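Local coordinates for putative drug/sodium antiporter (Escherichia coli, PDB 4Z3N), which probably carries the genotoxin colibactin or a related compound across the cell membrane as a MATE-family antiporter, at residues L37-G42 and G179-I184; I51-W56 and M197-M202; A83-I88 and F163-I168; I90-L95 and M172-G177; M185-L190 and L222-Y227. One frame throughout, in Å; residues are numbered along the deposited sequence.

How the interactions relate
All five contacts tie together membrane-spanning helices from the first half of the chain, which in MATE transporters forms the N-terminal of two pseudo-symmetric six-helix lobes. Helices 28-56 and 181-204 meet twice, in interactions 1 and 2, whose centres lie about 25 Å apart. Helices 75-101 and 162-177 also meet twice, in interactions 3 and 4, centres about 12 Å apart and nested within the loop that interaction 1 closes. Interaction 5 closes last, crossing interaction 2 along the chain, and pairs helix 181-204 with helix 209-232. It touches interaction 1 through Met185 and interaction 3 through Val225, while interactions 1 and 4 meet through Val183 and Ile184, among others. Helix pairs near and distant in sequence thus knit the lobe.

Interaction 1: residues L37-G42 and G179-I184; sequences LPMFVG and GKIMVI
Met39 sends CG anti to its backbone N (chi1 -174°) and then bends at both chi2 and chi3, so that the thioether turns across to the neighbouring helix and its methyl, CE, makes the contact. Ile181 answers with a branch rather than a tip: CG2 lies anti to its own backbone N and projects between Pro38 and Met39. Ile181 CG2 rests on Pro38 CB at 3.5 Å and reaches Met39 N at 3.6 Å, touching ring and backbone together. Met39 CE lies 3.8 Å from Ile181 CG2, the two side chains crossing at about a right angle, and 3.9 Å from Ile184 CD1, one turn further along. The helices joined here are the first and fifth membrane spans of the N-terminal MATE lobe, 28-56 and 181-204, and the meeting takes place beside the turn that leads into the latter. There Gly179, with positive phi, closes helix 162-177 in a Schellman motif. Pro38 has no N-H to give to the preceding turn, and helix 28-56 is kinked at this point. The Pro38 ring faces helix 181-204, where Pro38 CG meets Met182 SD at 4.0 Å; the Met182 chain, bent at chi2 and chi3, crosses the ring obliquely along the more exposed margin of an otherwise buried contact. Met39 also packs on Thr311 of helix 286-322, whereas Ile184 leans on Met172, Phe175 and Gln176 of helix 162-177.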
# COMPACT_ATOMS: atom_id res chain seq x y z
N LEU A 37 2.71 -4.93 14.85
CA LEU A 37 2.77 -6.39 14.70
C LEU A 37 1.43 -7.00 14.28
O LEU A 37 1.38 -7.82 13.38
CB LEU A 37 3.27 -7.07 15.97
CG LEU A 37 4.79 -7.13 16.18
CD1 LEU A 37 5.12 -8.12 17.28
CD2 LEU A 37 5.55 -7.48 14.89
N PRO A 38 0.33 -6.60 14.95
CA PRO A 38 -1.01 -7.03 14.53
C PRO A 38 -1.29 -6.66 13.09
O PRO A 38 -1.95 -7.42 12.37
CB PRO A 38 -1.95 -6.24 15.46
CG PRO A 38 -1.12 -5.95 16.66
CD PRO A 38 0.29 -5.79 16.18
N MET A 39 -0.80 -5.50 12.68
CA MET A 39 -0.98 -4.97 11.33
C MET A 39 -0.24 -5.83 10.32
O MET A 39 -0.72 -6.07 9.22
CB MET A 39 -0.51 -3.52 11.22
CG MET A 39 -0.81 -2.88 9.88
SD MET A 39 -2.57 -2.95 9.41
CE MET A 39 -3.28 -1.73 10.51
N PHE A 40 0.94 -6.28 10.71
CA PHE A 40 1.71 -7.17 9.87
C PHE A 40 1.03 -8.54 9.74
O PHE A 40 1.06 -9.15 8.67
CB PHE A 40 3.13 -7.31 10.41
CG PHE A 40 4.04 -8.12 9.53
CD1 PHE A 40 4.51 -7.60 8.33
CD2 PHE A 40 4.40 -9.41 9.88
CE1 PHE A 40 5.35 -8.36 7.50
CE2 PHE A 40 5.24 -10.18 9.05
CZ PHE A 40 5.72 -9.65 7.87
N VAL A 41 0.41 -9.04 10.81
CA VAL A 41 -0.27 -10.33 10.72
C VAL A 41 -1.42 -10.20 9.74
O VAL A 41 -1.64 -11.08 8.90
CB VAL A 41 -0.80 -10.83 12.09
CG1 VAL A 41 -1.76 -12.00 11.89
CG2 VAL A 41 0.35 -11.24 13.01
N GLY A 42 -2.13 -9.09 9.84
CA GLY A 42 -3.22 -8.78 8.92
C GLY A 42 -2.75 -8.79 7.48
O GLY A 42 -3.47 -9.22 6.58
N GLY A 179 -6.20 3.51 17.20
CA GLY A 179 -5.14 2.64 17.68
C GLY A 179 -5.60 1.24 18.07
O GLY A 179 -4.91 0.53 18.80
N LYS A 180 -6.77 0.83 17.59
CA LYS A 180 -7.20 -0.53 17.89
C LYS A 180 -6.95 -1.47 16.71
O LYS A 180 -7.84 -1.71 15.89
CB LYS A 180 -8.68 -0.51 18.26
CG LYS A 180 -9.04 0.52 19.34
CD LYS A 180 -8.36 0.16 20.68
CE LYS A 180 -8.32 1.34 21.65
NZ LYS A 180 -7.49 1.07 22.86
N ILE A 181 -5.79 -2.10 16.69
CA ILE A 181 -5.38 -2.86 15.52
C ILE A 181 -5.75 -4.32 15.63
O ILE A 181 -5.79 -5.04 14.64
CB ILE A 181 -3.86 -2.75 15.29
CG1 ILE A 181 -3.42 -1.29 15.40
CG2 ILE A 181 -3.46 -3.41 13.96
CD1 ILE A 181 -4.22 -0.34 14.54
N MET A 182 -6.08 -4.74 16.85
CA MET A 182 -6.42 -6.11 17.12
C MET A 182 -7.74 -6.42 16.43
O MET A 182 -7.97 -7.54 15.96
CB MET A 182 -6.52 -6.35 18.63
CG MET A 182 -5.18 -6.25 19.33
SD MET A 182 -4.06 -7.55 18.80
CE MET A 182 -5.11 -8.99 19.07
N VAL A 183 -8.60 -5.42 16.35
CA VAL A 183 -9.86 -5.57 15.65
C VAL A 183 -9.59 -5.74 14.17
O VAL A 183 -10.28 -6.51 13.49
CB VAL A 183 -10.77 -4.37 15.91
CG1 VAL A 183 -12.06 -4.49 15.10
CG2 VAL A 183 -11.06 -4.26 17.40
N ILE A 184 -8.58 -5.04 13.68
CA ILE A 184 -8.15 -5.16 12.29
C ILE A 184 -7.50 -6.52 12.07
O ILE A 184 -7.73 -7.17 11.04
CB ILE A 184 -7.18 -4.03 11.90
CG1 ILE A 184 -7.90 -2.68 11.90
CG2 ILE A 184 -6.57 -4.31 10.54
CD1 ILE A 184 -7.02 -1.51 11.55

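Interaction 2: residues I51-W56 and M197-M202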
# COMPACT_ATOMS: atom_id res chain seq x y z
N ILE A 51 -2.89 -18.08 -2.33
CA ILE A 51 -2.47 -19.46 -2.06
C ILE A 51 -3.67 -20.41 -2.06
O ILE A 51 -3.67 -21.41 -2.78
CB ILE A 51 -1.72 -19.58 -0.72
CG1 ILE A 51 -0.42 -18.77 -0.77
CG2 ILE A 51 -1.44 -21.04 -0.38
CD1 ILE A 51 0.26 -18.66 0.59
N ALA A 52 -4.70 -20.09 -1.26
CA ALA A 52 -5.90 -20.91 -1.18
C ALA A 52 -6.61 -20.95 -2.54
O ALA A 52 -7.02 -22.01 -3.00
CB ALA A 52 -6.85 -20.39 -0.11
N ASP A 53 -6.73 -19.79 -3.16
CA ASP A 53 -7.35 -19.70 -4.48
C ASP A 53 -6.69 -20.67 -5.45
O ASP A 53 -7.37 -21.52 -6.03
CB ASP A 53 -7.27 -18.28 -5.03
CG ASP A 53 -8.39 -17.40 -4.51
OD1 ASP A 53 -9.30 -17.94 -3.85
OD2 ASP A 53 -8.37 -16.18 -4.78
N ILE A 54 -5.38 -20.56 -5.62
CA ILE A 54 -4.70 -21.37 -6.62
C ILE A 54 -4.62 -22.84 -6.21
O ILE A 54 -4.64 -23.73 -7.06
CB ILE A 54 -3.28 -20.84 -6.92
CG1 ILE A 54 -2.61 -21.72 -7.97
CG2 ILE A 54 -2.45 -20.79 -5.65
CD1 ILE A 54 -3.47 -21.99 -9.20
N PHE A 55 -4.55 -23.10 -4.92
CA PHE A 55 -4.61 -24.46 -4.39
C PHE A 55 -5.89 -25.16 -4.83
O PHE A 55 -5.85 -26.30 -5.30
CB PHE A 55 -4.51 -24.43 -2.86
CG PHE A 55 -4.76 -25.76 -2.19
CD1 PHE A 55 -4.03 -26.88 -2.54
CD2 PHE A 55 -5.70 -25.86 -1.17
CE1 PHE A 55 -4.24 -28.10 -1.91
CE2 PHE A 55 -5.92 -27.06 -0.53
CZ PHE A 55 -5.19 -28.19 -0.90
N TRP A 56 -7.02 -24.48 -4.68
CA TRP A 56 -8.31 -25.03 -5.06
C TRP A 56 -8.59 -24.94 -6.56
O TRP A 56 -9.34 -25.75 -7.10
CB TRP A 56 -9.42 -24.32 -4.30
CG TRP A 56 -9.51 -24.67 -2.87
CD1 TRP A 56 -9.38 -23.82 -1.82
CD2 TRP A 56 -9.76 -25.96 -2.32
NE1 TRP A 56 -9.54 -24.50 -0.63
CE2 TRP A 56 -9.77 -25.82 -0.91
CE3 TRP A 56 -9.99 -27.23 -2.87
CZ2 TRP A 56 -9.99 -26.90 -0.04
CZ3 TRP A 56 -10.20 -28.30 -2.01
CH2 TRP A 56 -10.21 -28.12 -0.61
N MET A 197 -12.65 -21.85 3.68
CA MET A 197 -13.78 -22.76 3.71
C MET A 197 -14.71 -22.62 2.50
O MET A 197 -15.25 -23.62 2.02
CB MET A 197 -14.56 -22.54 5.00
CG MET A 197 -13.79 -22.97 6.23
SD MET A 197 -14.52 -22.42 7.80
CE MET A 197 -13.13 -22.71 8.91
N LEU A 198 -14.88 -21.40 2.00
CA LEU A 198 -15.85 -21.15 0.95
C LEU A 198 -15.37 -21.57 -0.43
O LEU A 198 -16.15 -22.10 -1.22
CB LEU A 198 -16.23 -19.67 0.91
CG LEU A 198 -17.14 -19.14 2.02
CD1 LEU A 198 -17.45 -17.67 1.79
CD2 LEU A 198 -18.41 -19.97 2.12
N ASP A 199 -14.10 -21.32 -0.72
CA ASP A 199 -13.50 -21.73 -1.99
C ASP A 199 -13.86 -23.15 -2.36
O ASP A 199 -14.26 -23.42 -3.49
CB ASP A 199 -11.97 -21.61 -1.95
CG ASP A 199 -11.48 -20.30 -2.50
OD1 ASP A 199 -12.31 -19.50 -2.97
OD2 ASP A 199 -10.24 -20.06 -2.46
N PRO A 200 -13.72 -24.09 -1.40
CA PRO A 200 -14.10 -25.47 -1.71
C PRO A 200 -15.61 -25.59 -2.00
O PRO A 200 -16.00 -26.21 -2.99
CB PRO A 200 -13.72 -26.24 -0.43
CG PRO A 200 -12.84 -25.32 0.35
CD PRO A 200 -13.23 -23.94 -0.02
N ILE A 201 -16.43 -24.97 -1.16
CA ILE A 201 -17.88 -25.07 -1.29
C ILE A 201 -18.43 -24.50 -2.61
O ILE A 201 -19.47 -24.94 -3.10
CB ILE A 201 -18.59 -24.35 -0.13
CG1 ILE A 201 -18.08 -24.86 1.21
CG2 ILE A 201 -20.08 -24.53 -0.21
CD1 ILE A 201 -18.63 -24.05 2.37
N MET A 202 -17.75 -23.52 -3.18
CA MET A 202 -18.22 -22.93 -4.43
C MET A 202 -17.87 -23.80 -5.60
O MET A 202 -18.52 -23.74 -6.63
CB MET A 202 -17.62 -21.54 -4.64
CG MET A 202 -17.88 -20.58 -3.51
SD MET A 202 -19.62 -20.16 -3.37
CE MET A 202 -19.65 -19.43 -1.71
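The puckered ring of Pro200 lies over one face of the Trp56 indole, a CH-pi contact. With CG anti to its carbonyl carbon (chi1 -72°), Trp56 swings its ring across to helix 197-202. Pro200 CG sits 3.1 Å above the indole plane, offset toward the rim and 3.3 Å from Trp56 CZ2. Pro200 CB lies 4.0 Å from the centroid of the six-membered ring of Trp56 and only 17° off its normal. Phe55 CE2, from the same helix as the indole, lies over the rim of the opposite face. Asp199 CB approaches obliquely, 3.4 Å from Trp56 CD1, and the Asp199 carboxylate stands nearly perpendicular to the indole plane. That carboxylate reaches toward Asp53, whose CG is anti to its carbonyl carbon (chi1 -83°), a torsion that turns OD1 back to the interface although the CB bond points away. Asp53 OD1 and Asp199 OD2 are 2.7 Å apart, which, if accurate, suggests that one of the acids may hold a proton. The first and fifth membrane spans, 28-56 and 181-204, meet again here, running nearly parallel with local axes 9.8 Å apart. Pro200 kinks helix 181-204 close to the end of helix 28-56. Helix 209-232 flanks the acids, with Ser217 against Asp53 and both Val213 and Ala216 against Asp199, while Ile203 and Phe204 of helix 181-204 pack on Trp56.

Interaction 3: residues A83-I88 and F163-I168; sequences AIANGI and FSIMLI
The second and fourth membrane spans of the N-terminal lobe, helices 75-101 and 162-177, pass each other here in the buried part of the bundle, their local axes 8.4 Å apart at an angle of 35°. Within these two segments the backbones are nearest where Ala85 faces Met166, and one long, bent side chain carries most of the contact. Met166 starts with CG anti to its carbonyl carbon, bends at chi2 and chi3, and so lays its sulfur across helix 83-88. There Met166 SD touches two isoleucine methyls of the same helix, 3.7 Å from Ile88 CD1 and 3.8 Å from Ile84 CG2. The chain crosses Ile88 at about a right angle and Ile84 obliquely. Beyond the sulfur, Met166 CE turns onto Ala85, 4.0 Å from its CB. From the flank, Ile165 CG2 touches the same Ala85 CB at 3.9 Å. Phe122 and Ile126 of helix 107-132 extend the apolar surroundings of Ile84, and a bound monoolein touches Ala83. No hydrogen bond links the two segments: cohesion rests on dispersion between methyl groups and a polarisable thioether, which imposes little directional demand on how the helices meet.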
# COMPACT_ATOMS: atom_id res chain seq x y z
N ALA A 83 -6.20 0.70 -3.95
CA ALA A 83 -5.42 1.93 -3.92
C ALA A 83 -6.25 3.10 -3.43
O ALA A 83 -5.80 3.91 -2.62
CB ALA A 83 -4.83 2.22 -5.30
N ILE A 84 -7.47 3.19 -3.95
CA ILE A 84 -8.38 4.25 -3.59
C ILE A 84 -8.92 3.99 -2.19
O ILE A 84 -9.09 4.91 -1.40
CB ILE A 84 -9.53 4.37 -4.61
CG1 ILE A 84 -8.98 4.80 -5.98
CG2 ILE A 84 -10.61 5.34 -4.10
CD1 ILE A 84 -9.96 4.68 -7.13
N ALA A 85 -9.17 2.72 -1.87
CA ALA A 85 -9.63 2.36 -0.54
C ALA A 85 -8.57 2.75 0.49
O ALA A 85 -8.88 3.15 1.63
CB ALA A 85 -9.92 0.89 -0.47
N ASN A 86 -7.32 2.65 0.07
CA ASN A 86 -6.20 2.93 0.94
C ASN A 86 -6.10 4.41 1.26
O ASN A 86 -5.71 4.80 2.37
CB ASN A 86 -4.90 2.43 0.30
CG ASN A 86 -3.76 2.37 1.29
OD1 ASN A 86 -2.75 3.08 1.17
ND2 ASN A 86 -3.93 1.53 2.31
N GLY A 87 -6.43 5.23 0.27
CA GLY A 87 -6.42 6.67 0.40
C GLY A 87 -7.51 7.09 1.35
O GLY A 87 -7.33 8.01 2.16
N ILE A 88 -8.65 6.41 1.26
CA ILE A 88 -9.76 6.65 2.19
C ILE A 88 -9.36 6.27 3.60
O ILE A 88 -9.71 6.94 4.56
CB ILE A 88 -11.02 5.86 1.78
CG1 ILE A 88 -11.60 6.46 0.49
CG2 ILE A 88 -12.05 5.86 2.92
CD1 ILE A 88 -12.87 5.81 0.01
N PHE A 163 -18.31 -0.34 -3.59
CA PHE A 163 -18.78 0.28 -2.37
C PHE A 163 -18.33 -0.52 -1.15
O PHE A 163 -17.95 0.05 -0.13
CB PHE A 163 -20.31 0.42 -2.38
CG PHE A 163 -20.86 1.14 -1.18
CD1 PHE A 163 -20.32 2.35 -0.76
CD2 PHE A 163 -21.95 0.62 -0.48
CE1 PHE A 163 -20.83 3.02 0.33
CE2 PHE A 163 -22.48 1.28 0.62
CZ PHE A 163 -21.91 2.49 1.02
N SER A 164 -18.33 -1.84 -1.26
CA SER A 164 -17.95 -2.70 -0.14
C SER A 164 -16.46 -2.54 0.17
O SER A 164 -16.06 -2.47 1.34
CB SER A 164 -18.29 -4.16 -0.44
OG SER A 164 -19.38 -4.25 -1.35
N ILE A 165 -15.65 -2.47 -0.88
CA ILE A 165 -14.22 -2.20 -0.74
C ILE A 165 -13.96 -0.82 -0.11
O ILE A 165 -13.13 -0.68 0.79
CB ILE A 165 -13.49 -2.28 -2.10
CG1 ILE A 165 -13.76 -3.61 -2.80
CG2 ILE A 165 -11.99 -2.05 -1.92
CD1 ILE A 165 -13.55 -4.83 -1.91
N MET A 166 -14.66 0.21 -0.59
CA MET A 166 -14.52 1.54 -0.01
C MET A 166 -14.90 1.53 1.47
O MET A 166 -14.24 2.16 2.29
CB MET A 166 -15.38 2.56 -0.76
CG MET A 166 -15.05 2.68 -2.24
SD MET A 166 -13.39 3.30 -2.62
CE MET A 166 -12.54 1.87 -3.32
N LEU A 167 -15.98 0.82 1.79
CA LEU A 167 -16.46 0.65 3.16
C LEU A 167 -15.38 0.12 4.10
O LEU A 167 -15.29 0.55 5.24
CB LEU A 167 -17.66 -0.29 3.19
CG LEU A 167 -18.99 0.39 3.44
CD1 LEU A 167 -20.09 -0.65 3.64
CD2 LEU A 167 -18.87 1.30 4.65
N ILE A 168 -14.59 -0.84 3.62
CA ILE A 168 -13.48 -1.42 4.37
C ILE A 168 -12.37 -0.42 4.64
O ILE A 168 -11.76 -0.43 5.71
CB ILE A 168 -12.91 -2.64 3.63
CG1 ILE A 168 -13.93 -3.78 3.66
CG2 ILE A 168 -11.58 -3.07 4.24
CD1 ILE A 168 -13.48 -5.04 3.00

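Interaction 4: residues I90-L95 and M172-G177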
# COMPACT_ATOMS: atom_id res chain seq x y z
N ILE A 90 -6.34 6.37 5.05
CA ILE A 90 -5.34 7.25 5.66
C ILE A 90 -6.00 8.60 5.97
O ILE A 90 -5.77 9.19 7.02
CB ILE A 90 -4.08 7.43 4.72
CG1 ILE A 90 -3.30 6.12 4.59
CG2 ILE A 90 -3.10 8.47 5.26
CD1 ILE A 90 -2.69 5.63 5.91
N GLY A 91 -6.86 9.06 5.07
CA GLY A 91 -7.67 10.22 5.35
C GLY A 91 -8.45 10.01 6.64
O GLY A 91 -8.49 10.87 7.53
N MET A 92 -9.07 8.85 6.75
CA MET A 92 -9.77 8.51 7.97
C MET A 92 -8.78 8.44 9.15
O MET A 92 -8.95 9.15 10.14
CB MET A 92 -10.52 7.19 7.81
CG MET A 92 -11.55 6.91 8.91
SD MET A 92 -12.97 8.05 8.95
CE MET A 92 -14.01 7.24 10.16
N GLY A 93 -7.75 7.61 9.03
CA GLY A 93 -6.76 7.45 10.07
C GLY A 93 -6.11 8.77 10.48
O GLY A 93 -5.83 9.02 11.65
N SER A 94 -5.87 9.63 9.51
CA SER A 94 -5.13 10.85 9.78
C SER A 94 -6.00 11.81 10.60
O SER A 94 -5.57 12.39 11.60
CB SER A 94 -4.68 11.48 8.46
OG SER A 94 -3.97 12.69 8.67
N LEU A 95 -7.25 11.94 10.18
CA LEU A 95 -8.17 12.91 10.73
C LEU A 95 -8.71 12.50 12.11
O LEU A 95 -8.86 13.32 13.01
CB LEU A 95 -9.32 13.10 9.75
CG LEU A 95 -9.71 14.53 9.45
CD1 LEU A 95 -8.46 15.34 9.50
CD2 LEU A 95 -10.35 14.61 8.09
N MET A 172 -11.14 0.32 8.29
CA MET A 172 -9.71 0.24 8.54
C MET A 172 -9.22 1.56 9.10
O MET A 172 -8.50 1.59 10.10
CB MET A 172 -8.94 -0.10 7.27
CG MET A 172 -9.21 -1.50 6.70
SD MET A 172 -8.11 -2.73 7.42
CE MET A 172 -6.51 -2.03 7.02
N GLY A 173 -9.62 2.66 8.45
CA GLY A 173 -9.23 3.99 8.87
C GLY A 173 -9.78 4.36 10.24
O GLY A 173 -9.13 5.04 11.04
N LEU A 174 -10.99 3.90 10.52
CA LEU A 174 -11.61 4.11 11.81
C LEU A 174 -10.83 3.43 12.95
O LEU A 174 -10.44 4.09 13.92
CB LEU A 174 -13.07 3.63 11.77
CG LEU A 174 -13.92 3.90 13.00
CD1 LEU A 174 -13.59 5.26 13.52
CD2 LEU A 174 -15.40 3.84 12.65
N PHE A 175 -10.58 2.13 12.84
CA PHE A 175 -9.94 1.39 13.92
C PHE A 175 -8.42 1.62 14.02
O PHE A 175 -7.82 1.51 15.09
CB PHE A 175 -10.23 -0.09 13.78
CG PHE A 175 -11.64 -0.47 14.18
CD1 PHE A 175 -11.94 -0.78 15.51
CD2 PHE A 175 -12.66 -0.52 13.23
CE1 PHE A 175 -13.23 -1.14 15.88
CE2 PHE A 175 -13.96 -0.87 13.60
CZ PHE A 175 -14.25 -1.18 14.93
N GLN A 176 -7.79 1.96 12.90
CA GLN A 176 -6.40 2.37 12.91
C GLN A 176 -6.21 3.77 13.55
O GLN A 176 -5.23 4.01 14.26
CB GLN A 176 -5.85 2.35 11.49
CG GLN A 176 -4.58 3.15 11.34
CD GLN A 176 -4.13 3.25 9.91
OE1 GLN A 176 -4.94 3.28 8.98
NE2 GLN A 176 -2.82 3.30 9.71
N GLY A 177 -7.15 4.68 13.31
CA GLY A 177 -7.11 6.00 13.94
C GLY A 177 -7.21 5.93 15.47
O GLY A 177 -6.49 6.64 16.19
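Backbone against backbone is the first kind of contact here. Segments 90-95 and 172-177 belong to helices 75-101 and 162-177, the second and fourth spans, which meet near the C-terminal end of the latter with local axes 7.3 Å apart. Gly173 and Gly177, spaced as in a GxxxG motif, face Gly93. The closest pair of CA atoms, Gly93 and Gly177, is only 4.1 Å apart. Lacking side chains, these residues let the main chains touch: Gly93 CA lies 3.5 Å from Gly173 O in a CA-H...O contact, bent to 127° at the hydrogen. Gly93 O in turn rests 4.0 Å from Gly177 CA.

The second kind is apolar and belongs to Met92. Its CG is anti to the backbone N (chi1 -166°), the chain bends at chi2 and runs straight at chi3. The methionine stem thereby lies against bare peptide, with Met92 CG 3.4 Å from Gly173 C, and its methyl then reaches Leu174. Met92 CE meets Leu174 CD1 at 3.9 Å, the two side chains running side by side and pointing the same way.

The amide of Gln176 is tied to residues beyond the two segments. Extended through chi1 and chi2 toward helix 90-95, it accepts a hydrogen bond at OE1 from Gln89 NE2 and donates from NE2 to Thr311 O, so both ends of this buried group are satisfied. Ile111 and Leu112 of helix 107-132 pack on Met92, Val259 and Gln263 of helix 250-284 lie against Ile90, and helix 286-322 supplies Thr311.

Interaction 5: residues M185-L190 and L222-Y227; sequences MKASLL and LSMVAY
A helical hairpin of the N-terminal lobe is closed by this contact: helices 181-204 and 209-232, successive membrane spans joined by a short turn, run antiparallel, with local axes 8.6 Å apart and 147° between their directions. Tyr227 is the main bridge. Its CG lies anti to the backbone N (chi1 -168°), which extends the phenol across to helix 185-190. One face of the ring looks toward the backbone of Ala187, and Ala187 CB lies 4.0 Å from Tyr227 CD1. Further along helix 185-190, on the same side of the ring plane, Leu190, with CG anti to the backbone N, brings CD2 obliquely to within 3.6 Å of Tyr227 CD2. The phenolic end reaches the aliphatic stem of Lys186, Tyr227 OH standing 3.5 Å from Lys186 CD, while the lysine chain runs on extended past the ring. One turn earlier, Met224 places CG against the main chain, 3.3 Å from Ala187 O. It then bends at chi3, and Met224 CE ends 4.3 Å from Ala187 CB. Ring and thioether thus clasp the small alanine. Ser223, although directed at the interface, bonds through its hydroxyl to Leu219 O and Ala220 O. With no hydrogen bond between the segments, the hairpin is held here by apolar contact of Tyr227 and Met224 with Ala187 and Leu190, and the serine's polarity is absorbed by its own helix.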
# COMPACT_ATOMS: atom_id res chain seq x y z
N MET A 185 -6.71 -6.98 13.04
CA MET A 185 -6.01 -8.26 12.87
C MET A 185 -6.99 -9.42 12.93
O MET A 185 -6.83 -10.40 12.21
CB MET A 185 -4.92 -8.46 13.91
CG MET A 185 -4.10 -9.74 13.65
SD MET A 185 -3.17 -10.40 15.05
CE MET A 185 -4.48 -10.60 16.25
N LYS A 186 -8.00 -9.31 13.81
CA LYS A 186 -9.02 -10.34 13.97
C LYS A 186 -9.98 -10.35 12.78
O LYS A 186 -10.31 -11.42 12.27
CB LYS A 186 -9.79 -10.14 15.27
CG LYS A 186 -9.00 -10.54 16.52
CD LYS A 186 -9.76 -10.18 17.79
CE LYS A 186 -8.83 -9.93 18.97
NZ LYS A 186 -9.54 -9.26 20.11
N ALA A 187 -10.39 -9.17 12.32
CA ALA A 187 -11.16 -9.08 11.08
C ALA A 187 -10.41 -9.76 9.95
O ALA A 187 -11.00 -10.53 9.18
CB ALA A 187 -11.43 -7.63 10.73
N SER A 188 -9.12 -9.48 9.84
CA SER A 188 -8.31 -10.06 8.78
C SER A 188 -8.32 -11.60 8.83
O SER A 188 -8.50 -12.26 7.80
CB SER A 188 -6.87 -9.54 8.88
OG SER A 188 -6.74 -8.30 8.20
N LEU A 189 -8.12 -12.15 10.02
CA LEU A 189 -8.07 -13.59 10.20
C LEU A 189 -9.40 -14.24 9.82
O LEU A 189 -9.42 -15.27 9.14
CB LEU A 189 -7.70 -13.92 11.65
CG LEU A 189 -6.22 -13.74 12.00
CD1 LEU A 189 -5.97 -13.86 13.50
CD2 LEU A 189 -5.38 -14.73 11.20
N LEU A 190 -10.50 -13.63 10.27
CA LEU A 190 -11.83 -14.14 9.97
C LEU A 190 -12.06 -14.14 8.47
O LEU A 190 -12.67 -15.05 7.93
CB LEU A 190 -12.90 -13.31 10.66
CG LEU A 190 -14.35 -13.61 10.29
CD1 LEU A 190 -14.69 -15.07 10.52
CD2 LEU A 190 -15.26 -12.72 11.10
N LEU A 222 -16.69 -9.17 2.82
CA LEU A 222 -17.90 -8.70 3.48
C LEU A 222 -17.95 -9.15 4.94
O LEU A 222 -18.31 -8.38 5.82
CB LEU A 222 -19.14 -9.17 2.74
CG LEU A 222 -19.49 -8.35 1.49
CD1 LEU A 222 -20.75 -8.89 0.85
CD2 LEU A 222 -19.64 -6.87 1.84
N SER A 223 -17.59 -10.40 5.22
CA SER A 223 -17.56 -10.87 6.60
C SER A 223 -16.62 -10.02 7.44
O SER A 223 -16.88 -9.77 8.62
CB SER A 223 -17.18 -12.36 6.69
OG SER A 223 -16.26 -12.73 5.70
N MET A 224 -15.52 -9.57 6.84
CA MET A 224 -14.69 -8.57 7.49
C MET A 224 -15.49 -7.31 7.79
O MET A 224 -15.50 -6.81 8.91
CB MET A 224 -13.49 -8.22 6.63
CG MET A 224 -12.47 -9.33 6.45
SD MET A 224 -11.02 -8.65 5.63
CE MET A 224 -10.86 -7.06 6.48
N VAL A 225 -16.17 -6.80 6.76
CA VAL A 225 -17.02 -5.62 6.87
C VAL A 225 -18.03 -5.80 8.00
O VAL A 225 -18.24 -4.90 8.83
CB VAL A 225 -17.76 -5.35 5.55
CG1 VAL A 225 -18.76 -4.24 5.72
CG2 VAL A 225 -16.77 -5.01 4.46
N ALA A 226 -18.65 -6.96 8.02
CA ALA A 226 -19.57 -7.34 9.08
C ALA A 226 -18.89 -7.26 10.45
O ALA A 226 -19.43 -6.65 11.38
CB ALA A 226 -20.11 -8.72 8.83
N TYR A 227 -17.73 -7.88 10.58
CA TYR A 227 -16.99 -7.88 11.84
C TYR A 227 -16.77 -6.48 12.39
O TYR A 227 -16.91 -6.23 13.59
CB TYR A 227 -15.64 -8.57 11.67
CG TYR A 227 -14.94 -8.86 12.97
CD1 TYR A 227 -14.22 -7.87 13.62
CD2 TYR A 227 -15.02 -10.11 13.56
CE1 TYR A 227 -13.59 -8.13 14.83
CE2 TYR A 227 -14.39 -10.38 14.76
CZ TYR A 227 -13.67 -9.38 15.39
OH TYR A 227 -13.04 -9.62 16.58